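Local coordinates for exopolyphosphatase-related protein (Archaeoglobus fulgidus, PDB 3LLV) that probably binds NAD(P) through this Rossmann-type TrkA-N domain, one piece of a longer exopolyphosphatase-related protein whose family is tentatively linked to nucleic acid binding, at residues A55-D59 with F83-I87; G78-N84 with R102-K108. One frame throughout, in Å; residues are numbered along the deposited sequence. Where two conformers were deposited one is given.

How the contacts relate
From the N terminus, the chain first reaches 55-59, the loop that leaves strand 51-54 and leads into helix 60-65. Contact 1 brings this loop against 83-87, in the first half of helix 81-94, and so closes a loop that holds helix 60-65 and strand 73-76. Contact 2 starts inside that span, at 78-84, and ends beyond it at 102-108, so the two closures interlock rather than nest. Phe83 and Asn84 belong to both: Phe83 touches the 55-59 loop, Asn84 bonds to the end of strand 99-103. With centres about 12 Å apart, the contacts tie helix 81-94 to the loop after one edge strand and to strand 99-103 of its own beta-alpha-beta unit.

Contact 1. Residues A55-D59 with F83-I87; sequences ADPTD and FNLKI
Pro57 and Thr58 pack against Phe83 and Ile87 through carbon contacts, with no hydrogen bond between the segments. The gamma corner of the proline ring carries much of this: Pro57 CG lies 3.6 Å from Ile87 CD1 and also meets the Phe83 ring at CE2. Thr58 sends its methyl to the same aromatic ring, CG2 standing 3.6 Å from Phe83 CE1, and that methyl also rests beside Lys86 CB, whose chain then leads away. Phe83 reaches across because its CG is anti to the backbone N (chi1 -161°), while one face of its ring is backed near the rim by Ile87 CG1 from the next helical turn. Substituting an alanine for Ile87 removes CG1, CG2 and CD1, which would probably leave Pro57 CB and CG without their contacts to this side chain and the ring face without its backing.

In this Rossmann-type fold, 55-59 is the loop after edge strand 51-54, shaped by a type I turn, Asp56 to Asp59, with an Asx turn inside it.

The side-chain bonds of Asp56 and Thr58 lie within the loop. Asp56 OD1 takes two donors from the same face of its carboxylate, both above the plane: Thr58 N at 3.0 Å, which makes the Asx turn, and Thr58 OG1 at 2.9 Å. The hydroxyl bond helps hold the threonine rotation (chi1 73°) that presents CG2 to the helix. Across the interface, Ile87 CA lies 3.6 Å from Pro57 O, a weak, bent CA-H...O contact. The same carbonyl oxygen is hydrogen-bonded to the hydroxyl of Tyr63, on helix 60-65.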
loop_
_atom_site.group_PDB
_atom_site.type_symbol
_atom_site.label_atom_id
_atom_site.label_comp_id
_atom_site.label_asym_id
_atom_site.label_seq_id
_atom_site.Cartn_x
_atom_site.Cartn_y
_atom_site.Cartn_z
ATOM N N ALA A 55 5.353 6.559 -10.470
ATOM C CA ALA A 55 5.406 7.766 -9.669
ATOM C C ALA A 55 6.312 7.540 -8.468
ATOM O O ALA A 55 6.500 6.403 -8.032
ATOM C CB ALA A 55 4.014 8.136 -9.188
ATOM N N ASP A 56 6.886 8.628 -7.965
ATOM C CA ASP A 56 7.625 8.596 -6.713
ATOM C C ASP A 56 6.626 8.823 -5.581
ATOM O O ASP A 56 6.104 9.924 -5.464
ATOM C CB ASP A 56 8.693 9.688 -6.727
ATOM C CG ASP A 56 9.514 9.740 -5.432
ATOM O OD1 ASP A 56 9.157 9.086 -4.432
ATOM O OD2 ASP A 56 10.541 10.455 -5.430
ATOM N N PRO A 57 6.350 7.789 -4.738
ATOM C CA PRO A 57 5.310 7.922 -3.720
ATOM C C PRO A 57 5.702 8.786 -2.508
ATOM O O PRO A 57 4.947 8.888 -1.535
ATOM C CB PRO A 57 5.015 6.466 -3.314
ATOM C CG PRO A 57 6.321 5.768 -3.504
ATOM C CD PRO A 57 6.948 6.433 -4.736
ATOM N N THR A 58 6.874 9.416 -2.580
ATOM C CA THR A 58 7.208 10.455 -1.605
ATOM C C THR A 58 6.987 11.857 -2.207
ATOM O O THR A 58 7.201 12.867 -1.558
ATOM C CB THR A 58 8.641 10.282 -1.027
ATOM O OG1 THR A 58 9.610 10.632 -2.017
ATOM C CG2 THR A 58 8.882 8.870 -0.580
ATOM N N ASP A 59 6.479 11.902 -3.430
ATOM C CA ASP A 59 6.230 13.150 -4.137
ATOM C C ASP A 59 4.831 13.671 -3.777
ATOM O O ASP A 59 3.839 13.122 -4.211
ATOM C CB ASP A 59 6.443 12.886 -5.654
ATOM C CG ASP A 59 6.034 14.043 -6.568
ATOM O OD1 ASP A 59 5.720 15.160 -6.093
ATOM O OD2 ASP A 59 6.057 13.825 -7.807
ATOM N N PHE A 83 11.431 3.887 3.847
ATOM C CA PHE A 83 10.742 4.400 2.676
ATOM C C PHE A 83 9.248 4.552 2.902
ATOM O O PHE A 83 8.655 5.580 2.533
ATOM C CB PHE A 83 11.030 3.542 1.425
ATOM C CG PHE A 83 10.734 4.241 0.129
ATOM C CD1 PHE A 83 11.317 5.480 -0.164
ATOM C CD2 PHE A 83 9.901 3.653 -0.820
ATOM C CE1 PHE A 83 11.046 6.121 -1.363
ATOM C CE2 PHE A 83 9.630 4.296 -2.036
ATOM C CZ PHE A 83 10.200 5.523 -2.301
ATOM N N ASN A 84 8.642 3.557 3.553
ATOM C CA ASN A 84 7.210 3.601 3.839
ATOM C C ASN A 84 6.853 4.777 4.757
ATOM O O ASN A 84 5.795 5.371 4.617
ATOM C CB ASN A 84 6.744 2.277 4.478
ATOM C CG ASN A 84 6.643 1.147 3.471
ATOM O OD1 ASN A 84 6.959 1.304 2.286
ATOM N ND2 ASN A 84 6.220 -0.016 3.951
ATOM N N LEU A 85 7.754 5.129 5.676
ATOM C CA LEU A 85 7.482 6.226 6.597
ATOM C C LEU A 85 7.498 7.533 5.805
ATOM O O LEU A 85 6.632 8.404 5.991
ATOM C CB LEU A 85 8.496 6.231 7.762
ATOM C CG LEU A 85 8.237 7.241 8.862
ATOM C CD1 LEU A 85 6.913 6.914 9.593
ATOM C CD2 LEU A 85 9.372 7.212 9.865
ATOM N N LYS A 86 8.463 7.648 4.887
ATOM C CA LYS A 86 8.540 8.814 4.014
ATOM C C LYS A 86 7.294 8.935 3.147
ATOM O O LYS A 86 6.769 10.055 2.952
ATOM C CB LYS A 86 9.795 8.749 3.161
ATOM C CG LYS A 86 11.050 9.133 3.907
ATOM C CD LYS A 86 12.258 8.954 2.996
ATOM C CE LYS A 86 13.441 9.787 3.459
ATOM N NZ LYS A 86 13.850 9.459 4.853
ATOM N N ILE A 87 6.805 7.795 2.658
ATOM C CA ILE A 87 5.604 7.787 1.827
ATOM C C ILE A 87 4.403 8.253 2.638
ATOM O O ILE A 87 3.625 9.125 2.205
ATOM C CB ILE A 87 5.324 6.374 1.267
ATOM C CG1 ILE A 87 6.405 5.980 0.235
ATOM C CG2 ILE A 87 3.912 6.287 0.727
ATOM C CD1 ILE A 87 6.387 4.508 -0.089
#

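Contact 2. Residues G78-N84 with R102-K108; sequences GSDDEFN and RVSSPKK. With PO4 (phosphate ion), chain B.
Asp81, in the first turn of helix 81-94, puts its carboxylate against the chain leaving strand 99-103 and forms the tight part of the contact. With CG anti to its carbonyl carbon (chi1 -73°), OD1 offers its syn lone pair to Ser104 N at 2.7 Å, nearly straight at 171°. OD2 takes Ser105 N on its own syn lone pair, a more bent bond; in one of two Ser104 conformers, OG also meets OD2 from above the plane. Deeper in, the Asn84 amide joins the end of strand 99-103 to the loop after strand 73-76: ND2 donates to Arg102 O at 2.9 Å, close to the amide plane, and to Gly78 O from above that carbonyl's plane. This ties together the C-terminal ends of both strands in this beta-alpha-beta unit of the Rossmann-type fold.

The solvent side is looser. Lys108 stretches past Asp81 to meet the anti lone pair of Glu82 OE2 with NZ at 2.9 Å, the two side chains crossing at about a right angle, and a water links the same NZ to Asp81 OD2. Another water joins Ser79 O and Asp81 N. Further along, extended Arg102 passes Gly78 O, with Ser79 CB over one guanidinium face. Its NH1 binds phosphate O1 at 2.6 Å and NH2 binds O2; Ala17 N also holds this ion, which probably came from the crystallisation liquor. Two backbone amides and a nearby lysine around Asp81 would be expected to favour its ionised form, and the Arg102 end is consistent with a place for an anion.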
loop_
_atom_site.group_PDB
_atom_site.type_symbol
_atom_site.label_atom_id
_atom_site.label_comp_id
_atom_site.label_asym_id
_atom_site.label_seq_id
_atom_site.Cartn_x
_atom_site.Cartn_y
_atom_site.Cartn_z
ATOM N N GLY A 78 5.183 -1.716 0.442
ATOM C CA GLY A 78 6.601 -1.997 0.202
ATOM C C GLY A 78 7.298 -2.561 1.424
ATOM O O GLY A 78 6.815 -2.431 2.553
ATOM N N SER A 79 8.464 -3.155 1.204
ATOM C CA SER A 79 9.112 -3.892 2.287
ATOM C C SER A 79 10.236 -3.085 2.963
ATOM O O SER A 79 11.012 -3.634 3.759
ATOM C CB SER A 79 9.627 -5.220 1.731
ATOM O OG SER A 79 10.666 -4.965 0.814
ATOM N N ASP A 80 10.311 -1.786 2.679
ATOM C CA ASP A 80 11.349 -0.911 3.260
ATOM C C ASP A 80 10.689 0.062 4.247
ATOM O O ASP A 80 10.004 0.993 3.815
ATOM C CB ASP A 80 12.007 -0.160 2.088
ATOM C CG ASP A 80 13.140 0.781 2.506
ATOM O OD1 ASP A 80 13.136 1.356 3.609
ATOM O OD2 ASP A 80 14.041 0.982 1.662
ATOM N N ASP A 81 10.853 -0.174 5.558
ATOM C CA ASP A 81 10.244 0.678 6.599
ATOM C C ASP A 81 10.568 2.152 6.422
ATOM O O ASP A 81 9.677 3.001 6.491
ATOM C CB ASP A 81 10.662 0.234 8.010
ATOM C CG ASP A 81 9.998 -1.058 8.447
ATOM O OD1 ASP A 81 9.064 -1.512 7.749
ATOM O OD2 ASP A 81 10.400 -1.635 9.504
ATOM N N GLU A 82 11.832 2.478 6.194
ATOM C CA GLU A 82 12.195 3.897 6.146
ATOM C C GLU A 82 11.516 4.592 4.969
ATOM O O GLU A 82 11.015 5.713 5.114
ATOM C CB GLU A 82 13.708 4.092 6.165
ATOM C CG GLU A 82 14.328 3.775 7.561
ATOM C CD GLU A 82 13.587 4.457 8.731
ATOM O OE1 GLU A 82 13.364 5.697 8.677
ATOM O OE2 GLU A 82 13.238 3.751 9.716
ATOM N N PHE A 83 11.431 3.887 3.847
ATOM C CA PHE A 83 10.742 4.400 2.676
ATOM C C PHE A 83 9.248 4.552 2.902
ATOM O O PHE A 83 8.655 5.580 2.533
ATOM C CB PHE A 83 11.030 3.542 1.425
ATOM C CG PHE A 83 10.734 4.241 0.129
ATOM C CD1 PHE A 83 11.317 5.480 -0.164
ATOM C CD2 PHE A 83 9.901 3.653 -0.820
ATOM C CE1 PHE A 83 11.046 6.121 -1.363
ATOM C CE2 PHE A 83 9.630 4.296 -2.036
ATOM C CZ PHE A 83 10.200 5.523 -2.301
ATOM N N ASN A 84 8.642 3.557 3.553
ATOM C CA ASN A 84 7.210 3.601 3.839
ATOM C C ASN A 84 6.853 4.777 4.757
ATOM O O ASN A 84 5.795 5.371 4.617
ATOM C CB ASN A 84 6.744 2.277 4.478
ATOM C CG ASN A 84 6.643 1.147 3.471
ATOM O OD1 ASN A 84 6.959 1.304 2.286
ATOM N ND2 ASN A 84 6.220 -0.016 3.951
ATOM N N ARG A 102 2.334 -1.338 5.794
ATOM C CA ARG A 102 3.216 -2.461 6.145
ATOM C C ARG A 102 4.492 -2.014 6.886
ATOM O O ARG A 102 5.196 -1.094 6.455
ATOM C CB ARG A 102 3.570 -3.208 4.852
ATOM C CG ARG A 102 4.514 -4.373 5.076
ATOM C CD ARG A 102 4.954 -4.886 3.707
ATOM N NE ARG A 102 5.923 -5.948 3.824
ATOM C CZ ARG A 102 6.179 -6.822 2.861
ATOM N NH1 ARG A 102 5.514 -6.741 1.694
ATOM N NH2 ARG A 102 7.098 -7.766 3.064
ATOM N N VAL A 103 4.760 -2.647 8.027
ATOM C CA VAL A 103 5.932 -2.327 8.844
ATOM C C VAL A 103 6.629 -3.640 9.162
ATOM O O VAL A 103 5.996 -4.595 9.582
ATOM C CB VAL A 103 5.496 -1.574 10.107
ATOM C CG1 VAL A 103 6.673 -1.349 11.100
ATOM C CG2 VAL A 103 4.868 -0.241 9.725
ATOM N N SER A 104 7.942 -3.692 8.936
ATOM C CA SER A 104 8.702 -4.912 9.193
ATOM C C SER A 104 9.234 -4.998 10.629
ATOM O O SER A 104 9.353 -6.095 11.190
ATOM C CB SER A 104 9.820 -5.100 8.145
ATOM O OG SER A 104 10.989 -4.344 8.427
ATOM N N SER A 105 9.552 -3.860 11.227
ATOM C CA SER A 105 10.201 -3.800 12.537
ATOM C C SER A 105 9.161 -3.477 13.614
ATOM O O SER A 105 8.633 -2.365 13.617
ATOM C CB SER A 105 11.255 -2.693 12.481
ATOM O OG SER A 105 12.057 -2.660 13.640
ATOM N N PRO A 106 8.867 -4.431 14.541
ATOM C CA PRO A 106 7.891 -4.082 15.576
ATOM C C PRO A 106 8.218 -2.816 16.371
ATOM O O PRO A 106 7.301 -2.118 16.777
ATOM C CB PRO A 106 7.911 -5.295 16.516
ATOM C CG PRO A 106 8.319 -6.431 15.674
ATOM C CD PRO A 106 9.120 -5.889 14.500
ATOM N N LYS A 107 9.493 -2.524 16.620
ATOM C CA LYS A 107 9.842 -1.310 17.365
ATOM C C LYS A 107 9.354 -0.020 16.686
ATOM O O LYS A 107 9.211 1.018 17.341
ATOM C CB LYS A 107 11.354 -1.232 17.638
ATOM C CG LYS A 107 12.184 -0.930 16.378
ATOM C CD LYS A 107 13.677 -0.984 16.719
ATOM C CE LYS A 107 14.551 -0.764 15.494
ATOM N NZ LYS A 107 15.946 -0.439 15.888
ATOM N N LYS A 108 9.092 -0.108 15.384
ATOM C CA LYS A 108 8.704 1.055 14.576
ATOM C C LYS A 108 7.207 1.285 14.490
ATOM O O LYS A 108 6.781 2.283 13.919
ATOM C CB LYS A 108 9.331 0.967 13.167
ATOM C CG LYS A 108 10.868 0.972 13.209
ATOM C CD LYS A 108 11.502 1.030 11.833
ATOM C CE LYS A 108 13.039 1.013 11.996
ATOM N NZ LYS A 108 13.801 1.125 10.723
HETATM P P PO4 B . 7.150 -8.781 -0.573
HETATM O O1 PO4 B . 5.782 -8.175 -0.509
HETATM O O2 PO4 B . 7.981 -8.509 0.656
HETATM O O3 PO4 B . 7.059 -10.271 -0.786
HETATM O O4 PO4 B . 7.876 -8.158 -1.742
HETATM O O HOH W 1 12.285 -2.577 6.412
HETATM O O HOH W 2 13.150 -1.326 9.649
#